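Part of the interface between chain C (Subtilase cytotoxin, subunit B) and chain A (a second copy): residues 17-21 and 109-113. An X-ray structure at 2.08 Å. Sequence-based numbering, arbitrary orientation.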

# COMPACT_ATOMS: atom_id res chain seq x y z
N THR C 17 -17.75 -8.12 -7.90
CA THR C 17 -17.45 -8.75 -9.18
C THR C 17 -16.88 -7.79 -10.23
O THR C 17 -16.27 -8.24 -11.19
CB THR C 17 -18.74 -9.42 -9.76
OG1 THR C 17 -19.78 -8.44 -9.86
CG2 THR C 17 -19.24 -10.52 -8.83
N GLN C 18 -17.10 -6.49 -10.07
CA GLN C 18 -16.57 -5.51 -11.06
C GLN C 18 -16.00 -4.30 -10.34
O GLN C 18 -16.45 -3.93 -9.25
CB GLN C 18 -17.63 -5.02 -12.08
CG GLN C 18 -18.41 -6.11 -12.88
CD GLN C 18 -17.51 -6.91 -13.82
OE1 GLN C 18 -16.62 -6.36 -14.50
NE2 GLN C 18 -17.74 -8.21 -13.86
N PHE C 19 -15.03 -3.66 -10.98
CA PHE C 19 -14.28 -2.56 -10.37
C PHE C 19 -14.00 -1.50 -11.47
O PHE C 19 -13.56 -1.85 -12.54
CB PHE C 19 -12.97 -3.11 -9.80
CG PHE C 19 -12.52 -2.42 -8.56
CD1 PHE C 19 -12.69 -3.03 -7.33
CD2 PHE C 19 -11.93 -1.15 -8.62
CE1 PHE C 19 -12.27 -2.39 -6.15
CE2 PHE C 19 -11.49 -0.51 -7.46
CZ PHE C 19 -11.66 -1.13 -6.23
N HIS C 20 -14.34 -0.24 -11.24
CA HIS C 20 -14.01 0.84 -12.18
C HIS C 20 -13.37 1.97 -11.40
O HIS C 20 -13.75 2.22 -10.27
CB HIS C 20 -15.27 1.36 -12.89
CG HIS C 20 -15.08 2.66 -13.62
ND1 HIS C 20 -15.62 3.86 -13.17
CD2 HIS C 20 -14.40 2.96 -14.75
CE1 HIS C 20 -15.27 4.83 -14.00
NE2 HIS C 20 -14.52 4.31 -14.96
N THR C 21 -12.43 2.67 -12.01
CA THR C 21 -11.80 3.81 -11.40
C THR C 21 -11.71 4.89 -12.45
O THR C 21 -11.42 4.61 -13.63
CB THR C 21 -10.42 3.39 -10.85
OG1 THR C 21 -10.07 4.17 -9.71
CG2 THR C 21 -9.30 3.38 -11.90
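Chain A, residues 109-113: CFGPD

Residues 109-113 of chain A lie as an irregular arch, with no regular helix or strand, whose top at Phe A110 and Gly A111 meets a strand of chain C that runs through residues 17-21 and continues beyond both ends. No hydrogen bond joins the two stretches; they meet by packing of side chains and some backbone, which buries 266 Å² counted over both sides. The two segments advance in the same sense where they touch: Gln C18 pairs with Phe A110 (CA to CA 6.3 Å) and His C20 with Gly A111 (CA to CA 6.0 Å). Two residues of the strand are thus matched by one step of chain A, and the alternation of the strand decides which side chains take part.

Thr C17 is out of reach. Gln C18 directs its CA-to-CB bond toward chain A, and its CB lies 3.6 Å from CG of Phe A110; chi1 and chi2 are both m, and OE1 is hydrogen-bonded elsewhere in the structure. Phe C19 points away, yet its backbone N comes within 3.9 Å of CD2 of Phe A110. That phenylalanine, with chi1 t (179°), sets its ring across the strand and meets three successive residues, the third being His C20, whose CB is 3.7 Å from Phe A110 CD2.

His C20 points toward chain A again, with chi1 t. Gly A111 and Pro A112 cover one face of its ring: CG of His C20 is 4.2 Å from CA of Gly A111, while Pro A112 CD stands 3.9 Å from the ring centroid, 24° off the normal, in a CH-pi contact. At Gly A111, phi/psi of 131/178° would jam a CB against the preceding carbonyl O, and an ideal CB would also come tight against the His C20 ring. Thr C21 and Asp A113 lie beyond the contact.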

# COMPACT_ATOMS: atom_id res chain seq x y z
N CYS A 109 -17.68 -3.89 -20.46
CA CYS A 109 -16.82 -3.69 -19.30
C CYS A 109 -17.63 -2.81 -18.41
O CYS A 109 -18.51 -2.11 -18.90
CB CYS A 109 -15.54 -2.95 -19.71
SG CYS A 109 -14.58 -3.76 -21.00
N PHE A 110 -17.32 -2.83 -17.12
CA PHE A 110 -18.06 -2.06 -16.14
C PHE A 110 -17.64 -0.58 -16.24
O PHE A 110 -16.46 -0.27 -16.29
CB PHE A 110 -17.80 -2.64 -14.75
CG PHE A 110 -18.49 -1.91 -13.62
CD1 PHE A 110 -19.89 -1.82 -13.57
CD2 PHE A 110 -17.75 -1.35 -12.58
CE1 PHE A 110 -20.53 -1.15 -12.54
CE2 PHE A 110 -18.36 -0.71 -11.54
CZ PHE A 110 -19.75 -0.57 -11.51
N GLY A 111 -18.59 0.34 -16.30
CA GLY A 111 -18.19 1.73 -16.34
C GLY A 111 -18.88 2.50 -17.43
O GLY A 111 -19.68 1.92 -18.17
N PRO A 112 -18.61 3.82 -17.51
CA PRO A 112 -19.16 4.63 -18.58
C PRO A 112 -18.53 4.30 -19.91
O PRO A 112 -17.44 3.68 -19.97
CB PRO A 112 -18.79 6.06 -18.18
CG PRO A 112 -17.62 5.94 -17.27
CD PRO A 112 -17.81 4.62 -16.56
N ASP A 113 -19.20 4.70 -20.98
CA ASP A 113 -18.55 4.70 -22.28
C ASP A 113 -17.91 6.07 -22.43
O ASP A 113 -18.49 7.06 -22.02
CB ASP A 113 -19.55 4.40 -23.39
CG ASP A 113 -20.40 3.20 -23.06
OD1 ASP A 113 -19.94 2.03 -23.25
OD2 ASP A 113 -21.52 3.42 -22.55